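Local coordinates for CT296 (Chlamydia trachomatis, PDB 3QH6), which is of unknown function but structurally resembles Fe(II) 2-oxoglutarate-dependent enzymes, at residues C111-C116 with L148-A153; L115-E120 with G142-I147. One frame throughout, in Å; residues are numbered along the deposited sequence. Where two conformers were deposited one is given.

Contact 1: residues C111-C116 with L148-A153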
loop_
_atom_site.group_PDB
_atom_site.type_symbol
_atom_site.label_atom_id
_atom_site.label_comp_id
_atom_site.label_asym_id
_atom_site.label_seq_id
_atom_site.Cartn_x
_atom_site.Cartn_y
_atom_site.Cartn_z
ATOM N N CYS A 111 -2.452 -10.207 -2.493
ATOM C CA CYS A 111 -1.930 -9.374 -1.389
ATOM C C CYS A 111 -2.343 -7.932 -1.606
ATOM O O CYS A 111 -2.260 -7.438 -2.730
ATOM C CB CYS A 111 -0.392 -9.442 -1.334
ATOM S SG CYS A 111 0.307 -8.706 0.209
ATOM N N SER A 112 -2.790 -7.248 -0.557
ATOM C CA SER A 112 -3.017 -5.804 -0.678
ATOM C C SER A 112 -1.942 -4.989 0.060
ATOM O O SER A 112 -1.293 -5.480 0.994
ATOM C CB SER A 112 -4.418 -5.443 -0.160
ATOM O OG SER A 112 -5.432 -6.106 -0.902
ATOM N N VAL A 113 -1.781 -3.722 -0.318
ATOM C CA VAL A 113 -0.949 -2.836 0.479
ATOM C C VAL A 113 -1.720 -1.569 0.718
ATOM O O VAL A 113 -2.218 -0.955 -0.221
ATOM C CB VAL A 113 0.378 -2.497 -0.230
ATOM C CG1 VAL A 113 1.140 -1.382 0.556
ATOM C CG2 VAL A 113 1.220 -3.741 -0.362
ATOM N N LEU A 114 -1.845 -1.184 1.978
ATOM C CA LEU A 114 -2.470 0.091 2.308
ATOM C C LEU A 114 -1.311 1.033 2.549
ATOM O O LEU A 114 -0.497 0.789 3.414
ATOM C CB LEU A 114 -3.352 -0.057 3.568
ATOM C CG LEU A 114 -4.087 1.171 4.134
ATOM C CD1 LEU A 114 -3.122 2.275 4.565
ATOM C CD2 LEU A 114 -5.061 1.701 3.138
ATOM N N LEU A 115 -1.215 2.095 1.768
ATOM C CA LEU A 115 -0.133 3.055 1.961
ATOM C C LEU A 115 -0.712 4.378 2.414
ATOM O O LEU A 115 -1.552 4.943 1.740
ATOM C CB LEU A 115 0.610 3.209 0.646
ATOM C CG LEU A 115 1.829 4.117 0.595
ATOM C CD1 LEU A 115 2.964 3.661 1.522
ATOM C CD2 LEU A 115 2.284 4.106 -0.826
ATOM N N CYS A 116 -0.296 4.865 3.570
ATOM C CA CYS A 116 -0.833 6.135 4.064
ATOM C C CYS A 116 -0.118 7.311 3.339
ATOM O O CYS A 116 1.117 7.293 3.193
ATOM C CB CYS A 116 -0.699 6.205 5.578
ATOM S SG CYS A 116 -1.331 7.748 6.252
ATOM N N LEU A 148 -3.776 -0.725 -2.558
ATOM C CA LEU A 148 -3.193 -1.234 -3.792
ATOM C C LEU A 148 -3.438 -2.722 -3.795
ATOM O O LEU A 148 -3.098 -3.381 -2.827
ATOM C CB LEU A 148 -1.676 -0.989 -3.769
ATOM C CG LEU A 148 -1.282 0.494 -3.654
ATOM C CD1 LEU A 148 0.207 0.616 -3.333
ATOM C CD2 LEU A 148 -1.638 1.219 -4.939
ATOM N N ARG A 149 -4.016 -3.252 -4.866
ATOM C CA ARG A 149 -4.319 -4.662 -4.923
ATOM C C ARG A 149 -3.349 -5.358 -5.852
ATOM O O ARG A 149 -3.277 -5.018 -7.029
ATOM C CB ARG A 149 -5.757 -4.873 -5.443
ATOM C CG ARG A 149 -6.830 -4.029 -4.765
ATOM C CD ARG A 149 -6.944 -4.364 -3.267
ATOM N NE ARG A 149 -8.155 -3.749 -2.722
ATOM C CZ ARG A 149 -8.660 -4.002 -1.530
ATOM N NH1 ARG A 149 -8.062 -4.878 -0.739
ATOM N NH2 ARG A 149 -9.788 -3.394 -1.140
ATOM N N PHE A 150 -2.701 -6.426 -5.382
ATOM C CA PHE A 150 -1.694 -7.091 -6.226
ATOM C C PHE A 150 -2.112 -8.509 -6.547
ATOM O O PHE A 150 -2.522 -9.231 -5.657
ATOM C CB PHE A 150 -0.316 -7.124 -5.529
ATOM C CG PHE A 150 0.304 -5.772 -5.359
ATOM C CD1 PHE A 150 1.102 -5.222 -6.356
ATOM C CD2 PHE A 150 0.053 -5.014 -4.228
ATOM C CE1 PHE A 150 1.665 -3.925 -6.202
ATOM C CE2 PHE A 150 0.618 -3.745 -4.085
ATOM C CZ PHE A 150 1.408 -3.210 -5.068
ATOM N N SER A 151 -1.970 -8.920 -7.808
ATOM C CA SER A 151 -2.467 -10.252 -8.208
ATOM C C SER A 151 -1.390 -11.010 -8.997
ATOM O O SER A 151 -0.629 -10.416 -9.784
ATOM C CB SER A 151 -3.753 -10.120 -9.052
ATOM O OG SER A 151 -4.247 -11.397 -9.457
ATOM N N SER A 152 -1.308 -12.315 -8.760
ATOM C CA SER A 152 -0.410 -13.179 -9.517
ATOM C C SER A 152 -1.142 -13.697 -10.764
ATOM O O SER A 152 -0.576 -14.450 -11.559
ATOM C CB SER A 152 0.032 -14.366 -8.655
ATOM O OG SER A 152 -1.091 -15.199 -8.333
ATOM N N ALA A 153 -2.400 -13.290 -10.937
ATOM C CA ALA A 153 -3.191 -13.745 -12.077
ATOM C C ALA A 153 -2.814 -12.958 -13.312
ATOM O O ALA A 153 -1.999 -13.420 -14.106
ATOM C CB ALA A 153 -4.688 -13.618 -11.795
#
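Arg149 CG lies beside its own backbone N and the chain bends at chi2 (-63°), which carries the guanidinium alongside its cross-strand neighbour Ser112, edge first. NH1 donates to Ser112 OG at 2.9 Å, with the oxygen at the edge of the guanidinium and nearly in its plane. The pair is a non-hydrogen-bonded one of the antiparallel sheet, so the side chains supply the polar link where the backbones do not. NH2 is hydrogen-bonded to Leu105 O, and Asp107 lies in a long, weak ion pair with NE.

The other face carries Cys111, Val113, Leu148 and Phe150. Phe150 CG is anti to its carbonyl carbon (chi1 -67°), which lays the ring diagonally against Val113; the two cross obliquely, CG2 to CE2 at 3.8 Å. Beneath them, Val113 and Leu148 exchange two backbone bonds, Leu148 N to Val113 O being 2.8 Å. At the Cys111-Phe150 pair, Phe150 N reaches Cys111 O at 2.9 Å, whereas the return bond from Cys111 N to Phe150 O is weak at 3.3 Å. The contact thus joins two strands of an antiparallel sheet consistent with a cupin-type fold, one face apolar, the other holding a buried arginine bonded to Ser112 OG and Leu105 O, with Asp107 perhaps offsetting part of its charge.

Contact 2: residues L115-E120 with G142-I147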
loop_
_atom_site.group_PDB
_atom_site.type_symbol
_atom_site.label_atom_id
_atom_site.label_comp_id
_atom_site.label_asym_id
_atom_site.label_seq_id
_atom_site.Cartn_x
_atom_site.Cartn_y
_atom_site.Cartn_z
ATOM N N LEU A 115 -1.215 2.095 1.768
ATOM C CA LEU A 115 -0.133 3.055 1.961
ATOM C C LEU A 115 -0.712 4.378 2.414
ATOM O O LEU A 115 -1.552 4.943 1.740
ATOM C CB LEU A 115 0.610 3.209 0.646
ATOM C CG LEU A 115 1.829 4.117 0.595
ATOM C CD1 LEU A 115 2.964 3.661 1.522
ATOM C CD2 LEU A 115 2.284 4.106 -0.826
ATOM N N CYS A 116 -0.296 4.865 3.570
ATOM C CA CYS A 116 -0.833 6.135 4.064
ATOM C C CYS A 116 -0.118 7.311 3.339
ATOM O O CYS A 116 1.117 7.293 3.193
ATOM C CB CYS A 116 -0.699 6.205 5.578
ATOM S SG CYS A 116 -1.331 7.748 6.252
ATOM N N LEU A 117 -0.892 8.293 2.852
ATOM C CA LEU A 117 -0.367 9.342 1.960
ATOM C C LEU A 117 -0.069 10.650 2.692
ATOM O O LEU A 117 0.715 11.462 2.203
ATOM C CB LEU A 117 -1.336 9.638 0.788
ATOM C CG LEU A 117 -1.553 8.516 -0.235
ATOM C CD1 LEU A 117 -2.427 9.001 -1.382
ATOM C CD2 LEU A 117 -0.219 7.985 -0.772
ATOM N N SER A 118 -0.706 10.868 3.842
ATOM C CA SER A 118 -0.578 12.146 4.525
ATOM C C SER A 118 -0.725 12.040 6.042
ATOM O O SER A 118 -1.123 10.997 6.583
ATOM C CB SER A 118 -1.621 13.127 3.984
ATOM O OG SER A 118 -2.927 12.737 4.374
ATOM N N GLY A 119 -0.392 13.139 6.719
ATOM C CA GLY A 119 -0.533 13.226 8.156
ATOM C C GLY A 119 0.662 12.613 8.855
ATOM O O GLY A 119 1.679 12.337 8.229
ATOM N N GLU A 120 0.513 12.370 10.150
ATOM C CA GLU A 120 1.573 11.795 10.966
ATOM C C GLU A 120 2.143 10.499 10.393
ATOM O O GLU A 120 3.358 10.310 10.381
ATOM C CB GLU A 120 1.055 11.551 12.379
ATOM C CG GLU A 120 2.131 11.178 13.369
ATOM C CD GLU A 120 1.632 11.229 14.797
ATOM O OE1 GLU A 120 1.445 12.356 15.311
ATOM O OE2 GLU A 120 1.418 10.149 15.398
ATOM N N GLY A 142 -8.324 13.941 8.775
ATOM C CA GLY A 142 -7.795 14.850 7.775
ATOM C C GLY A 142 -6.941 14.186 6.702
ATOM O O GLY A 142 -6.549 14.836 5.735
ATOM N N ASP A 143 -6.654 12.895 6.859
ATOM C CA ASP A 143 -5.609 12.255 6.061
ATOM C C ASP A 143 -6.206 11.241 5.113
ATOM O O ASP A 143 -7.361 10.869 5.255
ATOM C CB ASP A 143 -4.594 11.556 6.960
ATOM C CG ASP A 143 -3.989 12.485 8.002
ATOM O OD1 ASP A 143 -3.916 13.703 7.735
ATOM O OD2 ASP A 143 -3.592 11.990 9.086
ATOM N N THR A 144 -5.422 10.772 4.145
ATOM C CA THR A 144 -5.932 9.771 3.223
ATOM C C THR A 144 -4.921 8.649 2.997
ATOM O O THR A 144 -3.786 8.694 3.460
ATOM C CB THR A 144 -6.303 10.380 1.837
ATOM O OG1 THR A 144 -5.106 10.725 1.121
ATOM C CG2 THR A 144 -7.196 11.608 1.987
ATOM N N ALA A 145 -5.352 7.630 2.277
ATOM C CA ALA A 145 -4.508 6.491 2.020
ATOM C C ALA A 145 -4.895 5.923 0.675
ATOM O O ALA A 145 -5.939 6.275 0.112
ATOM C CB ALA A 145 -4.679 5.447 3.127
ATOM N N ILE A 146 -4.049 5.055 0.143
ATOM C CA ILE A 146 -4.391 4.380 -1.103
ATOM C C ILE A 146 -4.222 2.879 -0.893
ATOM O O ILE A 146 -3.240 2.432 -0.301
ATOM C CB ILE A 146 -3.564 4.914 -2.320
ATOM C CG1 ILE A 146 -4.055 4.287 -3.637
ATOM C CG2 ILE A 146 -2.022 4.701 -2.158
ATOM C CD1 ILE A 146 -3.416 4.955 -4.844
ATOM N N ILE A 147 -5.245 2.109 -1.271
ATOM C CA ILE A 147 -5.151 0.673 -1.170
ATOM C C ILE A 147 -4.770 0.150 -2.541
ATOM O O ILE A 147 -5.338 0.553 -3.551
ATOM C CB ILE A 147 -6.472 0.020 -0.665
ATOM C CG1 ILE A 147 -6.285 -1.491 -0.571
ATOM C CG2 ILE A 147 -7.669 0.382 -1.548
ATOM C CD1 ILE A 147 -5.642 -1.923 0.758
#
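Ser118 OG is gripped by two hydrogen bonds: it accepts from Thr144 N at 3.2 Å and is bonded to Glu36 OE1 of helix 29-42. Its chi1 of 69° sets the hydroxyl between the backbone N and the carbonyl carbon, turned at the opposite segment, where it also lies against CA and CB of Asp143. Thr144 OG1 shares the same Glu36 oxygen and is bonded to Trp97 NE1 as well, so one carboxylate draws both hydroxyls to the helix.

Beyond these hydroxyls the strands pair regularly. Leu115 N meets Ile146 O in an almost straight bond (2.9 Å, 176° at the hydrogen), and Ile146 N returns to Leu115 O. Past the non-hydrogen-bonded pair Cys116-Ala145, Leu117 N still reaches Thr144 O at 3.0 Å, on a lone pair of the carbonyl, although the residue has left the strand.

Leu117 CG is anti to the carbonyl carbon, and the side chains of Leu117 and Ile146 cross obliquely, CD2 to CG2 at 4.0 Å; Leu117 also packs on Cys32, Leu35 and Leu39 of helix 29-42. At the far end the Asp143 carboxylate lies against Gly119, OD2 being 3.4 Å from CA. Ser118 N, buried here, finds no partner. One backbone bond and one side-chain bond therefore carry the pairing past the strand end, and Glu36, whose negative charge would be partly offset by two bonded hydroxyls, ties that end to the helix.

Followed from the N terminus, both contacts start on strand 111-116 and end on strand 145-151, sharing Leu115 and Cys116. The chain leaves this strand, makes strand 125-128, which pairs with its other edge, and returns. Contact 2 closes this excursion first, with 21 residues between its segments; contact 1 then closes a wider loop of 31 residues that contains it, so the two nest and do not cross. They form one continuous antiparallel ladder, their centres about 15 Å apart, and touch where Leu114 CD2 packs on Ala145 CB. Strand 145-151 has strand 91-98 on its other side, and contact 2 links this sheet to helix 29-42.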